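Local coordinates for uncharacterized protein VP1736 (Vibrio parahaemolyticus, PDB 3LXQ) that is of unknown function but carries a sulfatase-family domain of the alkaline phosphatase clan, built as helices packed round a mixed beta sheet, at residues Y127-R132 with I340-D345; Q177-G182 with E229-L234; G161-A166 with A358-I363. All blocks are in the same frame, centred on the assembly; numbering follows the deposited sequence.

Contact 1: residues Y127-R132 with I340-D345; sequences YATGTR and IANNID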
# COMPACT_ATOMS: atom_id res chain seq x y z
N TYR A 127 4.00 -1.17 7.57
CA TYR A 127 2.79 -1.92 7.92
C TYR A 127 1.61 -1.63 7.02
O TYR A 127 1.34 -0.47 6.67
CB TYR A 127 2.42 -1.69 9.39
CG TYR A 127 3.48 -2.21 10.31
CD1 TYR A 127 4.60 -1.44 10.62
CD2 TYR A 127 3.38 -3.49 10.86
CE1 TYR A 127 5.60 -1.92 11.44
CE2 TYR A 127 4.38 -3.98 11.69
CZ TYR A 127 5.49 -3.18 11.99
OH TYR A 127 6.49 -3.67 12.80
N ALA A 128 0.92 -2.69 6.62
CA ALA A 128 -0.34 -2.55 5.92
C ALA A 128 -1.37 -2.03 6.92
O ALA A 128 -1.25 -2.29 8.11
CB ALA A 128 -0.79 -3.89 5.32
N THR A 129 -2.33 -1.24 6.43
CA THR A 129 -3.45 -0.79 7.25
C THR A 129 -4.53 -1.87 7.37
O THR A 129 -5.40 -1.80 8.26
CB THR A 129 -4.11 0.46 6.65
OG1 THR A 129 -4.54 0.14 5.33
CG2 THR A 129 -3.13 1.64 6.60
N GLY A 130 -4.49 -2.87 6.49
CA GLY A 130 -5.47 -3.96 6.50
C GLY A 130 -4.96 -5.37 6.25
O GLY A 130 -3.74 -5.61 6.24
N THR A 131 -5.92 -6.28 6.08
CA THR A 131 -5.66 -7.70 5.82
C THR A 131 -6.18 -8.17 4.46
O THR A 131 -5.92 -9.32 4.07
CB THR A 131 -6.28 -8.60 6.89
OG1 THR A 131 -7.71 -8.43 6.91
CG2 THR A 131 -5.69 -8.27 8.25
N ARG A 132 -6.89 -7.30 3.74
CA ARG A 132 -7.52 -7.70 2.49
C ARG A 132 -6.95 -6.93 1.31
O ARG A 132 -6.48 -5.81 1.47
CB ARG A 132 -9.04 -7.53 2.56
CG ARG A 132 -9.73 -8.45 3.60
CD ARG A 132 -11.14 -7.95 3.87
NE ARG A 132 -11.94 -8.91 4.64
CZ ARG A 132 -12.08 -8.90 5.96
NH1 ARG A 132 -11.46 -7.98 6.71
NH2 ARG A 132 -12.84 -9.81 6.54
N ILE A 340 8.82 3.71 11.46
CA ILE A 340 7.52 3.06 11.40
C ILE A 340 6.62 3.84 10.45
O ILE A 340 6.48 5.06 10.58
CB ILE A 340 6.81 2.93 12.78
CG1 ILE A 340 7.75 2.33 13.83
CG2 ILE A 340 5.56 2.02 12.66
CD1 ILE A 340 7.25 2.50 15.23
N ALA A 341 6.02 3.13 9.50
CA ALA A 341 5.17 3.75 8.48
C ALA A 341 4.05 2.79 8.06
O ALA A 341 4.07 1.61 8.41
CB ALA A 341 6.01 4.16 7.28
N ASN A 342 3.07 3.33 7.34
CA ASN A 342 1.96 2.58 6.76
C ASN A 342 2.06 2.67 5.26
O ASN A 342 2.68 3.59 4.73
CB ASN A 342 0.63 3.20 7.15
CG ASN A 342 0.01 2.59 8.40
OD1 ASN A 342 -0.53 3.31 9.24
ND2 ASN A 342 0.03 1.26 8.49
N ASN A 343 1.43 1.73 4.56
CA ASN A 343 1.30 1.85 3.11
C ASN A 343 0.53 3.09 2.63
O ASN A 343 0.74 3.55 1.52
CB ASN A 343 0.76 0.55 2.48
CG ASN A 343 -0.50 0.03 3.14
OD1 ASN A 343 -1.02 0.59 4.12
ND2 ASN A 343 -1.01 -1.08 2.60
N ILE A 344 -0.34 3.65 3.48
CA ILE A 344 -0.98 4.94 3.17
C ILE A 344 0.00 6.14 3.14
O ILE A 344 -0.34 7.22 2.64
CB ILE A 344 -2.18 5.27 4.10
CG1 ILE A 344 -1.72 5.45 5.55
CG2 ILE A 344 -3.29 4.21 4.01
CD1 ILE A 344 -2.68 6.23 6.39
N ASP A 345 1.22 5.95 3.65
CA ASP A 345 2.28 6.97 3.52
C ASP A 345 2.97 6.89 2.17
O ASP A 345 3.71 7.80 1.77
CB ASP A 345 3.34 6.82 4.63
CG ASP A 345 2.74 6.88 6.03
OD1 ASP A 345 1.80 7.66 6.24
OD2 ASP A 345 3.21 6.15 6.93
O HOH W 1 -3.52 -1.98 3.57
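Two asparagines side by side, N342 and N343, grip the backbone at the end of strand 121-127 and just past it. N342 swings its amide to Y127, where ND2 reaches Y127 O at 2.8 Å along an almost straight line (172° at the hydrogen) and in its own amide plane. The same oxygen also accepts from N343 N at 3.0 Å, so two donors hold it, both from above the carbonyl plane. At its other end N342 OD1 takes the N-H of M379, which suits an asparagine: one buried amide gives and receives. N343 has CG in the crowded position between its own N and carbonyl carbon (chi1 50°), which carries OD1 to T129 N at 3.2 Å and ND2 to a water that also donates to T129 OG1. T129 CG2 meets I344 CG2 at 3.7 Å, the two side chains crossing at about a right angle. The Y127 ring has A341 O at its edge, near the ring plane, and I340 CG2 lies obliquely against CE1 at 4.1 Å. Within 340-345, D345 OD2 accepts from N342 N, while D345 OD1 forms a salt bridge to R377. With Y127 N bonded to A341 O at 2.9 Å, Y127 and N342 form a parallel beta bridge, placing strand 341-342 beside strand 121-127 in the mixed central sheet of this alpha/beta fold.

Contact 2: residues Q177-G182 with E229-L234; sequences QFIYGG and EEFERL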
# COMPACT_ATOMS: atom_id res chain seq x y z
N GLN A 177 -3.10 3.71 -15.62
CA GLN A 177 -3.48 2.34 -15.96
C GLN A 177 -3.36 1.40 -14.78
O GLN A 177 -2.68 1.68 -13.80
CB GLN A 177 -2.65 1.81 -17.14
CG GLN A 177 -1.17 1.67 -16.85
CD GLN A 177 -0.41 0.90 -17.92
OE1 GLN A 177 -0.89 0.72 -19.05
NE2 GLN A 177 0.78 0.42 -17.57
N PHE A 178 -4.05 0.27 -14.91
CA PHE A 178 -4.00 -0.82 -13.96
C PHE A 178 -3.66 -2.06 -14.77
O PHE A 178 -4.33 -2.35 -15.74
CB PHE A 178 -5.37 -0.97 -13.31
CG PHE A 178 -5.53 -2.20 -12.45
CD1 PHE A 178 -4.64 -2.48 -11.41
CD2 PHE A 178 -6.60 -3.06 -12.66
CE1 PHE A 178 -4.80 -3.62 -10.60
CE2 PHE A 178 -6.78 -4.19 -11.85
CZ PHE A 178 -5.88 -4.46 -10.82
N ILE A 179 -2.61 -2.77 -14.39
CA ILE A 179 -2.29 -4.04 -15.04
C ILE A 179 -2.52 -5.18 -14.06
O ILE A 179 -1.96 -5.20 -12.97
CB ILE A 179 -0.85 -4.11 -15.60
CG1 ILE A 179 -0.52 -2.88 -16.47
CG2 ILE A 179 -0.67 -5.39 -16.42
CD1 ILE A 179 0.94 -2.84 -16.97
N TYR A 180 -3.33 -6.14 -14.49
CA TYR A 180 -3.73 -7.30 -13.70
C TYR A 180 -3.70 -8.55 -14.59
O TYR A 180 -3.90 -8.45 -15.80
CB TYR A 180 -5.15 -7.05 -13.19
CG TYR A 180 -5.67 -8.02 -12.16
CD1 TYR A 180 -4.92 -8.34 -11.04
CD2 TYR A 180 -6.95 -8.57 -12.28
CE1 TYR A 180 -5.40 -9.21 -10.09
CE2 TYR A 180 -7.45 -9.44 -11.33
CZ TYR A 180 -6.67 -9.76 -10.24
OH TYR A 180 -7.15 -10.62 -9.29
N GLY A 181 -3.45 -9.71 -13.99
CA GLY A 181 -3.41 -10.98 -14.71
C GLY A 181 -4.74 -11.72 -14.88
O GLY A 181 -4.91 -12.50 -15.82
N GLY A 182 -5.68 -11.48 -13.96
CA GLY A 182 -6.99 -12.13 -13.95
C GLY A 182 -8.10 -11.24 -14.45
O GLY A 182 -7.89 -10.41 -15.33
N GLU A 229 6.22 -4.59 -21.48
CA GLU A 229 5.68 -4.29 -22.82
C GLU A 229 4.94 -2.95 -22.85
O GLU A 229 5.12 -2.15 -23.76
CB GLU A 229 4.70 -5.38 -23.27
CG GLU A 229 5.12 -6.27 -24.42
CD GLU A 229 3.94 -6.98 -25.09
OE1 GLU A 229 2.96 -7.33 -24.39
OE2 GLU A 229 4.00 -7.17 -26.32
N GLU A 230 4.10 -2.74 -21.84
CA GLU A 230 3.26 -1.55 -21.74
C GLU A 230 4.07 -0.31 -21.42
O GLU A 230 3.70 0.79 -21.81
CB GLU A 230 2.21 -1.76 -20.63
CG GLU A 230 0.97 -2.50 -21.08
CD GLU A 230 0.13 -1.68 -22.06
OE1 GLU A 230 0.25 -1.90 -23.28
OE2 GLU A 230 -0.62 -0.78 -21.61
N PHE A 231 5.15 -0.50 -20.67
CA PHE A 231 5.97 0.60 -20.19
C PHE A 231 6.88 1.05 -21.32
O PHE A 231 7.02 2.24 -21.55
CB PHE A 231 6.79 0.20 -18.97
CG PHE A 231 5.97 -0.21 -17.77
CD1 PHE A 231 4.68 0.27 -17.58
CD2 PHE A 231 6.50 -1.08 -16.82
CE1 PHE A 231 3.93 -0.11 -16.48
CE2 PHE A 231 5.75 -1.46 -15.69
CZ PHE A 231 4.46 -0.97 -15.54
N GLU A 232 7.50 0.09 -22.01
CA GLU A 232 8.34 0.42 -23.17
C GLU A 232 7.52 1.02 -24.31
O GLU A 232 8.05 1.75 -25.15
CB GLU A 232 9.13 -0.80 -23.65
CG GLU A 232 10.58 -0.46 -24.01
CD GLU A 232 11.57 -1.37 -23.28
OE1 GLU A 232 11.15 -2.43 -22.74
OE2 GLU A 232 12.76 -1.02 -23.24
N ARG A 233 6.23 0.69 -24.31
CA ARG A 233 5.25 1.29 -25.20
C ARG A 233 4.96 2.73 -24.79
O ARG A 233 5.18 3.65 -25.58
CB ARG A 233 3.95 0.47 -25.20
CG ARG A 233 2.91 0.86 -26.26
CD ARG A 233 2.29 2.24 -25.97
NE ARG A 233 0.82 2.24 -25.92
CZ ARG A 233 0.07 1.33 -25.31
NH1 ARG A 233 -1.24 1.45 -25.33
NH2 ARG A 233 0.63 0.32 -24.66
N LEU A 234 4.49 2.92 -23.56
CA LEU A 234 4.12 4.25 -23.06
C LEU A 234 5.29 5.25 -23.09
O LEU A 234 5.09 6.45 -23.31
CB LEU A 234 3.50 4.17 -21.66
CG LEU A 234 2.08 3.58 -21.53
CD1 LEU A 234 1.80 3.10 -20.10
CD2 LEU A 234 0.99 4.55 -22.02
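Strand 177-180 and helix segment 229-234 run nearly antiparallel, 155° between their directions, with axes 11.5 Å apart at closest approach, a spacing that side chains alone bridge. Q177 and I179, two apart on the strand and so on the same face of it, both point at the helix. Q177 holds CG in the crowded position between its backbone N and carbonyl carbon, then runs extended, so that its amide arrives among E230, F231 and L234. It lies almost coplanar with the E230 carboxylate (planes 25° apart), comes to the edge of the F231 ring with the planes 49° apart, and meets L234 tip to tip, Q177 CD standing 3.8 Å from L234 CD1. A glutamine is long enough to span from strand to helix and set its amide beside the E230 carboxylate, with L234 and the F231 ring around it. The chain passes from strand 175-180 through helix 189-195 to strand 200-202, and helix 220-234 then leads into strand 241-246, which lies parallel to 175-180; the pair is therefore a helix laid on one face of the alpha/beta sheet. I179 supplies the apolar half: its terminal CD1 lies 4.0 Å from E230 CB and 4.1 Å from F231 CE1, meeting the ring obliquely. F231 also meets F241 nearly parallel and Y294 edge-to-face. E230, bent at its second torsion, turns OE1 to the next helical turn, where R233 NH2 forms a salt bridge with it at 2.6 Å, in the guanidinium plane; this positive partner would favour the charged carboxylate.

Contact 3: residues G161-A166 with A358-I363; sequences GFFTIA and AKTPMI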
# COMPACT_ATOMS: atom_id res chain seq x y z
N GLY A 161 -15.73 10.00 -8.20
CA GLY A 161 -15.21 11.22 -7.60
C GLY A 161 -14.62 11.11 -6.19
O GLY A 161 -14.63 12.07 -5.44
N PHE A 162 -14.12 9.93 -5.83
CA PHE A 162 -13.37 9.79 -4.58
C PHE A 162 -11.93 10.19 -4.87
O PHE A 162 -11.48 10.08 -6.02
CB PHE A 162 -13.45 8.34 -4.08
CG PHE A 162 -13.08 8.15 -2.62
CD1 PHE A 162 -13.98 8.45 -1.61
CD2 PHE A 162 -11.84 7.60 -2.27
CE1 PHE A 162 -13.66 8.25 -0.28
CE2 PHE A 162 -11.49 7.41 -0.94
CZ PHE A 162 -12.41 7.73 0.06
N PHE A 163 -11.21 10.68 -3.87
CA PHE A 163 -9.83 11.03 -4.12
C PHE A 163 -8.94 9.81 -4.39
O PHE A 163 -8.92 8.85 -3.60
CB PHE A 163 -9.20 11.89 -3.00
CG PHE A 163 -7.73 12.12 -3.23
CD1 PHE A 163 -7.30 13.15 -4.06
CD2 PHE A 163 -6.80 11.22 -2.74
CE1 PHE A 163 -5.94 13.32 -4.32
CE2 PHE A 163 -5.44 11.38 -3.01
CZ PHE A 163 -5.01 12.42 -3.78
N THR A 164 -8.24 9.85 -5.53
CA THR A 164 -7.18 8.88 -5.85
C THR A 164 -6.00 9.63 -6.49
O THR A 164 -6.20 10.66 -7.14
CB THR A 164 -7.65 7.77 -6.85
OG1 THR A 164 -7.90 8.35 -8.14
CG2 THR A 164 -8.90 7.04 -6.36
N ILE A 165 -4.79 9.09 -6.35
CA ILE A 165 -3.63 9.64 -7.06
C ILE A 165 -3.74 9.38 -8.56
O ILE A 165 -3.08 10.04 -9.35
CB ILE A 165 -2.26 9.13 -6.53
CG1 ILE A 165 -2.16 7.60 -6.66
CG2 ILE A 165 -2.01 9.61 -5.09
CD1 ILE A 165 -0.71 7.08 -6.74
N ALA A 166 -4.58 8.41 -8.93
CA ALA A 166 -4.87 8.13 -10.34
C ALA A 166 -5.47 9.35 -11.00
O ALA A 166 -4.95 9.82 -12.02
CB ALA A 166 -5.80 6.94 -10.49
N ALA A 358 1.40 18.19 -4.36
CA ALA A 358 0.21 17.49 -3.91
C ALA A 358 -0.67 18.30 -2.97
O ALA A 358 -0.39 18.38 -1.77
CB ALA A 358 0.61 16.15 -3.25
N LYS A 359 -1.73 18.87 -3.51
CA LYS A 359 -2.79 19.49 -2.71
C LYS A 359 -3.90 18.45 -2.57
O LYS A 359 -4.74 18.31 -3.45
CB LYS A 359 -3.32 20.77 -3.38
CG LYS A 359 -4.45 21.45 -2.59
CD LYS A 359 -4.79 22.83 -3.13
CE LYS A 359 -5.64 23.63 -2.14
NZ LYS A 359 -5.89 25.00 -2.68
N THR A 360 -3.88 17.69 -1.47
CA THR A 360 -4.79 16.57 -1.32
C THR A 360 -5.27 16.47 0.12
O THR A 360 -4.68 17.09 1.01
CB THR A 360 -4.12 15.22 -1.73
OG1 THR A 360 -3.41 14.67 -0.62
CG2 THR A 360 -3.17 15.41 -2.92
N PRO A 361 -6.33 15.67 0.36
CA PRO A 361 -6.75 15.43 1.74
C PRO A 361 -6.00 14.28 2.42
O PRO A 361 -6.35 13.92 3.54
CB PRO A 361 -8.23 15.10 1.59
CG PRO A 361 -8.31 14.43 0.27
CD PRO A 361 -7.32 15.16 -0.61
N MSE A 362 -4.98 13.72 1.78
CA MSE A 362 -4.20 12.61 2.36
C MSE A 362 -3.49 13.00 3.65
O MSE A 362 -2.81 14.03 3.71
CB MSE A 362 -3.18 12.05 1.36
CG MSE A 362 -3.77 11.56 0.05
SE MSE A 362 -2.47 10.51 -0.96
CE MSE A 362 -1.41 11.96 -1.72
N ILE A 363 -3.63 12.17 4.68
CA ILE A 363 -2.97 12.42 5.95
C ILE A 363 -1.69 11.59 6.11
O ILE A 363 -0.98 11.73 7.10
CB ILE A 363 -3.93 12.23 7.15
CG1 ILE A 363 -4.38 10.77 7.27
CG2 ILE A 363 -5.12 13.17 7.01
CD1 ILE A 363 -5.11 10.46 8.56
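Aromatic contacts dominate, and F163 makes all of them across the two segments. Its CG stands anti to the backbone N (chi1 175°), which sends the ring straight at residues 360-362, and three consecutive side chains receive it. P361 comes over one face: its CD lies 4.2 Å from the ring centroid and only 21° off the ring normal, a CH-pi contact displaced toward the CG and CD1 rim. Proline suits this position because its CD, bonded to the electron-withdrawing ring nitrogen, carries slightly polarised hydrogens that an aromatic face attracts. M362, modelled as selenomethionine, crosses F163 at about a right angle. Its SE lies 5.0 Å from the centroid, 73° off the normal, an oblique Met-aromatic contact.

Purely apolar touches fill in around these. M362 CG meets F163 CE2 at 3.5 Å, and a bend at the third torsion brings M362 CE to I165 CG2 at 4.2 Å. At the far end of the ring, F163 CZ lies 3.6 Å from T360 CB and equally close to the methyl CG2. A flexible, unbranched methionine fits well between a flat ring and a branched isoleucine; L351 of helix 346-353 also touches it.

The side-chain hydrogen bonds lie within 358-363 or lead out of the segments. T360 OG1 accepts from M362 N at 3.0 Å, an ST turn that spans P361, so that T360, P361 and M362 curve round the ring. T164, whose CB points away from 358-363, caps helix 165-171 by accepting from D167 N. No hydrogen bond joins the two segments, so the contact rests on shape, dispersion and weak aromatic attraction, with polar groups used to shape the two backbones that carry it.

How the contacts relate
All three contacts are buried, though L234 in contact 2 is partly exposed, and they differ in distance from the centre of the chain: about 6 Å for the centre of contact 1, 15 Å for contact 3 and 19 Å for contact 2. Contacts 1 and 2 reach the same mixed sheet; one pairs strands within it, the other lays a helix on it. Contact 3 instead ties the approach to helix 165-171 and its first residue to the end of strand 358-360 and the turn after it; that helix leads into strand 175-180 of contact 2. The chemistry follows place: backbone and amide hydrogen bonds in contact 1, mixed side chains with an intrahelical salt bridge in contact 2, apolar and aromatic contact in contact 3.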